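Local coordinates for protein D-glucosaminate-6-phosphate ammonia lyase (Salmonella typhimurium, PDB 7LCE) that belongs to the pyridoxal-phosphate-dependent enzymes of the aminotransferase clan and carries its cofactor covalently attached to the chain, at residues A36-A41 with K248-G253; A30-A36 with Y256-N260. All coordinates share one frame; numbering follows the deposited sequence.

In the fold
Both contacts join the same two helices, 31-41 and 248-262, and show how one antiparallel pair can change its chemistry along its length. Contact 1, at the end of helix 31-41 and the start of helix 248-262, is wholly buried: small side chains lie between the closely approaching axes of the short segments, and a lysine bonds to backbone carbonyls. Contact 2 is partly buried and has no hydrogen bond between its segments; the axes stand further apart, and V33, the Y256 ring and N260 carry the contact, with A36 against the ring. Their centres lie about 9 Å apart, A36 serves both, and G253 packs on V33 between them. Each also touches the second subunit.

Contact 1: residues A36-A41 with K248-G253; sequences ATARAA and KENMVG
The flat peptide group at the end of A40 receives the ammonium of K248, which is tilted 18° from the carbonyl plane: NZ is 3.3 Å from A40 O, with a C=O...N angle of 129°. The same nitrogen makes a weak bond to A41 O at 3.2 Å, so one lysine spans two successive carbonyls. In the carboxamide of N250, atom OD1 of N250 lies 3.9 Å from CG2 of T37. Its ND2 bonds to the backbone O of T219, while the E249 carboxylate turns away from helix 31-41 and bonds through OE2 to T219 OG1 of the second subunit.

In K248, CG lies between the backbone N and the carbonyl carbon; the chain then runs extended through chi2 and chi3 and bends at chi4, its CD passing 3.9 Å from A40 O. This lysine sits in the first turn of its helix and its targets in the last turn of the other, where the carbonyl end of the helix would probably attract a positive charge. The end of helix 31-41 thus packs antiparallel on the start of helix 248-262, the short axes at 147°, beside the subunit interface of a protein of the PLP-dependent aminotransferase clan. The small A40 fits its CB against V252, 3.7 Å from CG2. Alongside, A41 CB rests 3.8 Å from E249 CB.

T37 wedges beside the next turn. Its CG2, anti to the backbone N, faces the backbone O and the CB of E249, and its OG1 lies 3.3 Å from CA of the small G253. That hydroxyl bonds back to V33 O within its own helix. Across the subunit interface, Y6 OH of the second subunit is also bonded to A40 O, and S27 O of the same subunit makes a weak bond with K248 NZ.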
loop_
_atom_site.group_PDB
_atom_site.type_symbol
_atom_site.label_atom_id
_atom_site.label_comp_id
_atom_site.label_asym_id
_atom_site.label_seq_id
_atom_site.Cartn_x
_atom_site.Cartn_y
_atom_site.Cartn_z
ATOM N N ALA A 36 -55.688 -10.375 -19.222
ATOM C CA ALA A 36 -55.131 -11.155 -18.123
ATOM C C ALA A 36 -54.297 -10.283 -17.195
ATOM O O ALA A 36 -54.285 -10.495 -15.976
ATOM C CB ALA A 36 -54.294 -12.309 -18.673
ATOM N N THR A 37 -53.597 -9.291 -17.753
ATOM C CA THR A 37 -52.798 -8.391 -16.928
ATOM C C THR A 37 -53.685 -7.528 -16.039
ATOM O O THR A 37 -53.368 -7.307 -14.864
ATOM C CB THR A 37 -51.913 -7.516 -17.815
ATOM O OG1 THR A 37 -51.065 -8.351 -18.615
ATOM C CG2 THR A 37 -51.047 -6.591 -16.969
ATOM N N ALA A 38 -54.799 -7.032 -16.585
ATOM C CA ALA A 38 -55.701 -6.196 -15.802
ATOM C C ALA A 38 -56.342 -6.985 -14.666
ATOM O O ALA A 38 -56.462 -6.480 -13.544
ATOM C CB ALA A 38 -56.772 -5.587 -16.706
ATOM N N ARG A 39 -56.766 -8.221 -14.938
ATOM C CA ARG A 39 -57.328 -9.049 -13.875
ATOM C C ARG A 39 -56.282 -9.341 -12.809
ATOM O O ARG A 39 -56.598 -9.397 -11.615
ATOM C CB ARG A 39 -57.896 -10.347 -14.453
ATOM C CG ARG A 39 -59.084 -10.127 -15.381
ATOM C CD ARG A 39 -59.589 -11.420 -16.011
ATOM N NE ARG A 39 -59.962 -12.415 -15.012
ATOM C CZ ARG A 39 -59.440 -13.632 -14.932
ATOM N NH1 ARG A 39 -58.536 -14.055 -15.801
ATOM N NH2 ARG A 39 -59.844 -14.447 -13.963
ATOM N N ALA A 40 -55.022 -9.506 -13.220
ATOM C CA ALA A 40 -53.957 -9.730 -12.250
ATOM C C ALA A 40 -53.692 -8.487 -11.415
ATOM O O ALA A 40 -53.362 -8.596 -10.229
ATOM C CB ALA A 40 -52.679 -10.167 -12.965
ATOM N N ALA A 41 -53.827 -7.302 -12.013
ATOM C CA ALA A 41 -53.593 -6.066 -11.277
ATOM C C ALA A 41 -54.699 -5.792 -10.266
ATOM O O ALA A 41 -54.459 -5.129 -9.251
ATOM C CB ALA A 41 -53.458 -4.895 -12.249
ATOM N N LYS A 248 -46.904 -8.102 -10.041
ATOM C CA LYS A 248 -47.720 -9.280 -10.315
ATOM C C LYS A 248 -48.464 -9.156 -11.637
ATOM O O LYS A 248 -48.742 -10.169 -12.289
ATOM C CB LYS A 248 -48.709 -9.510 -9.172
ATOM C CG LYS A 248 -49.471 -8.262 -8.752
ATOM C CD LYS A 248 -50.480 -8.565 -7.655
ATOM C CE LYS A 248 -51.190 -7.300 -7.194
ATOM N NZ LYS A 248 -51.725 -6.500 -8.329
ATOM N N GLU A 249 -48.790 -7.931 -12.052
ATOM C CA GLU A 249 -49.587 -7.760 -13.263
ATOM C C GLU A 249 -48.793 -8.147 -14.506
ATOM O O GLU A 249 -49.315 -8.837 -15.390
ATOM C CB GLU A 249 -50.109 -6.321 -13.355
ATOM C CG GLU A 249 -49.072 -5.244 -13.661
ATOM C CD GLU A 249 -48.211 -4.883 -12.464
ATOM O OE1 GLU A 249 -48.520 -5.336 -11.342
ATOM O OE2 GLU A 249 -47.222 -4.143 -12.649
ATOM N N ASN A 250 -47.528 -7.727 -14.592
ATOM C CA ASN A 250 -46.705 -8.061 -15.746
ATOM C C ASN A 250 -46.091 -9.452 -15.650
ATOM O O ASN A 250 -45.764 -10.041 -16.686
ATOM C CB ASN A 250 -45.609 -7.010 -15.931
ATOM C CG ASN A 250 -46.144 -5.709 -16.502
ATOM O OD1 ASN A 250 -47.350 -5.461 -16.487
ATOM N ND2 ASN A 250 -45.248 -4.870 -17.006
ATOM N N MET A 251 -45.926 -9.990 -14.439
ATOM C CA MET A 251 -45.563 -11.396 -14.306
ATOM C C MET A 251 -46.611 -12.280 -14.967
ATOM O O MET A 251 -46.285 -13.162 -15.770
ATOM C CB MET A 251 -45.402 -11.763 -12.831
ATOM C CG MET A 251 -44.127 -11.259 -12.195
ATOM S SD MET A 251 -44.072 -11.595 -10.422
ATOM C CE MET A 251 -43.972 -13.384 -10.409
ATOM N N VAL A 252 -47.886 -12.044 -14.647
ATOM C CA VAL A 252 -48.970 -12.784 -15.286
ATOM C C VAL A 252 -49.025 -12.461 -16.775
ATOM O O VAL A 252 -49.287 -13.338 -17.608
ATOM C CB VAL A 252 -50.307 -12.476 -14.586
ATOM C CG1 VAL A 252 -51.465 -13.125 -15.324
ATOM C CG2 VAL A 252 -50.262 -12.936 -13.138
ATOM N N GLY A 253 -48.776 -11.198 -17.130
ATOM C CA GLY A 253 -48.821 -10.810 -18.530
ATOM C C GLY A 253 -47.829 -11.573 -19.386
ATOM O O GLY A 253 -48.145 -11.975 -20.508
#

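Contact 2: residues A30-A36 with Y256-N260; sequences APEVMQA and YALEN
An antiparallel pair of helices, 31-41 and 248-262, runs beside the subunit interface; here the short axes stand at 153°, and A30 is at the N-cap position of the first. The aromatic element is a CH-pi contact: A36 CB sits over one face of the Y256 ring, 3.6 Å from its centroid and 17° off the normal, displaced toward the CG side. I5 of the second subunit packs on both residues, and a bound calcium ion lies about 4 Å from the tyrosine side chain.

One turn earlier, V33 lays both methyls on A257. CG2 approaches A257 CA at 3.7 Å and also Y256 O, whereas CG1, anti to the backbone N, lies toward the N of A257 and meets A257 CB at 3.9 Å. P218 packs on V33 as well.

Toward the more exposed side, CB of A30 comes within 4.3 Å of N260 OD1. E32 and N260 cross at about a right angle with their flat groups 74° apart, and E32 OE2 stays 3.9 Å from N260 ND2. No hydrogen bond links the two segments, which implies that adhesion here comes from apolar and CH-pi packing, with at most a loose electrostatic attraction between carboxylate and amide.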
loop_
_atom_site.group_PDB
_atom_site.type_symbol
_atom_site.label_atom_id
_atom_site.label_comp_id
_atom_site.label_asym_id
_atom_site.label_seq_id
_atom_site.Cartn_x
_atom_site.Cartn_y
_atom_site.Cartn_z
ATOM N N ALA A 30 -50.874 -7.684 -27.043
ATOM C CA ALA A 30 -52.156 -8.137 -27.558
ATOM C C ALA A 30 -53.266 -7.865 -26.541
ATOM O O ALA A 30 -53.036 -7.919 -25.329
ATOM C CB ALA A 30 -52.107 -9.625 -27.888
ATOM N N PRO A 31 -54.480 -7.568 -27.012
ATOM C CA PRO A 31 -55.576 -7.274 -26.069
ATOM C C PRO A 31 -55.924 -8.425 -25.139
ATOM O O PRO A 31 -56.277 -8.180 -23.978
ATOM C CB PRO A 31 -56.747 -6.924 -27.001
ATOM C CG PRO A 31 -56.100 -6.480 -28.271
ATOM C CD PRO A 31 -54.875 -7.334 -28.411
ATOM N N GLU A 32 -55.848 -9.673 -25.610
ATOM C CA GLU A 32 -56.129 -10.803 -24.729
ATOM C C GLU A 32 -55.124 -10.883 -23.586
ATOM O O GLU A 32 -55.477 -11.264 -22.465
ATOM C CB GLU A 32 -56.147 -12.116 -25.518
ATOM C CG GLU A 32 -57.008 -12.101 -26.776
ATOM C CD GLU A 32 -56.209 -11.871 -28.044
ATOM O OE1 GLU A 32 -55.463 -10.870 -28.115
ATOM O OE2 GLU A 32 -56.327 -12.699 -28.972
ATOM N N VAL A 33 -53.865 -10.525 -23.848
ATOM C CA VAL A 33 -52.858 -10.561 -22.792
ATOM C C VAL A 33 -53.106 -9.451 -21.776
ATOM O O VAL A 33 -52.983 -9.665 -20.563
ATOM C CB VAL A 33 -51.447 -10.478 -23.401
ATOM C CG1 VAL A 33 -50.394 -10.506 -22.313
ATOM C CG2 VAL A 33 -51.230 -11.628 -24.369
ATOM N N MET A 34 -53.470 -8.253 -22.245
ATOM C CA MET A 34 -53.747 -7.159 -21.319
ATOM C C MET A 34 -54.995 -7.429 -20.487
ATOM O O MET A 34 -55.111 -6.914 -19.368
ATOM C CB MET A 34 -53.878 -5.836 -22.072
ATOM C CG MET A 34 -52.550 -5.255 -22.537
ATOM S SD MET A 34 -51.264 -5.304 -21.264
ATOM C CE MET A 34 -51.856 -4.071 -20.109
ATOM N N GLN A 35 -55.941 -8.212 -21.013
ATOM C CA GLN A 35 -57.079 -8.632 -20.201
ATOM C C GLN A 35 -56.608 -9.434 -18.996
ATOM O O GLN A 35 -57.067 -9.217 -17.868
ATOM C CB GLN A 35 -58.053 -9.462 -21.038
ATOM C CG GLN A 35 -58.892 -8.678 -22.028
ATOM C CD GLN A 35 -59.909 -9.555 -22.736
ATOM O OE1 GLN A 35 -60.210 -10.663 -22.286
ATOM N NE2 GLN A 35 -60.442 -9.065 -23.848
ATOM N N ALA A 36 -55.688 -10.375 -19.222
ATOM C CA ALA A 36 -55.131 -11.155 -18.123
ATOM C C ALA A 36 -54.297 -10.283 -17.195
ATOM O O ALA A 36 -54.285 -10.495 -15.976
ATOM C CB ALA A 36 -54.294 -12.309 -18.673
ATOM N N TYR A 256 -49.187 -15.183 -19.978
ATOM C CA TYR A 256 -50.264 -15.205 -20.963
ATOM C C TYR A 256 -49.776 -14.775 -22.339
ATOM O O TYR A 256 -50.346 -15.189 -23.355
ATOM C CB TYR A 256 -51.431 -14.334 -20.497
ATOM C CG TYR A 256 -52.392 -15.077 -19.595
ATOM C CD1 TYR A 256 -52.088 -15.312 -18.261
ATOM C CD2 TYR A 256 -53.596 -15.561 -20.087
ATOM C CE1 TYR A 256 -52.962 -16.006 -17.443
ATOM C CE2 TYR A 256 -54.477 -16.250 -19.276
ATOM C CZ TYR A 256 -54.157 -16.470 -17.956
ATOM O OH TYR A 256 -55.037 -17.157 -17.150
ATOM N N ALA A 257 -48.726 -13.955 -22.398
ATOM C CA ALA A 257 -48.140 -13.613 -23.688
ATOM C C ALA A 257 -47.386 -14.793 -24.283
ATOM O O ALA A 257 -47.351 -14.950 -25.509
ATOM C CB ALA A 257 -47.216 -12.407 -23.548
ATOM N N LEU A 258 -46.776 -15.626 -23.436
ATOM C CA LEU A 258 -46.098 -16.819 -23.931
ATOM C C LEU A 258 -47.087 -17.821 -24.516
ATOM O O LEU A 258 -46.811 -18.436 -25.552
ATOM C CB LEU A 258 -45.285 -17.460 -22.808
ATOM C CG LEU A 258 -43.980 -16.747 -22.456
ATOM C CD1 LEU A 258 -43.250 -17.490 -21.355
ATOM C CD2 LEU A 258 -43.100 -16.609 -23.688
ATOM N N GLU A 259 -48.241 -18.002 -23.868
ATOM C CA GLU A 259 -49.251 -18.903 -24.417
ATOM C C GLU A 259 -49.858 -18.337 -25.695
ATOM O O GLU A 259 -50.164 -19.088 -26.627
ATOM C CB GLU A 259 -50.339 -19.181 -23.379
ATOM C CG GLU A 259 -51.367 -20.213 -23.825
ATOM C CD GLU A 259 -50.754 -21.577 -24.099
ATOM O OE1 GLU A 259 -49.796 -21.953 -23.392
ATOM O OE2 GLU A 259 -51.227 -22.273 -25.024
ATOM N N ASN A 260 -50.038 -17.014 -25.757
ATOM C CA ASN A 260 -50.540 -16.392 -26.978
ATOM C C ASN A 260 -49.545 -16.530 -28.122
ATOM O O ASN A 260 -49.944 -16.559 -29.292
ATOM C CB ASN A 260 -50.862 -14.919 -26.721
ATOM C CG ASN A 260 -51.715 -14.310 -27.816
ATOM O OD1 ASN A 260 -51.197 -13.760 -28.787
ATOM N ND2 ASN A 260 -53.031 -14.402 -27.663
#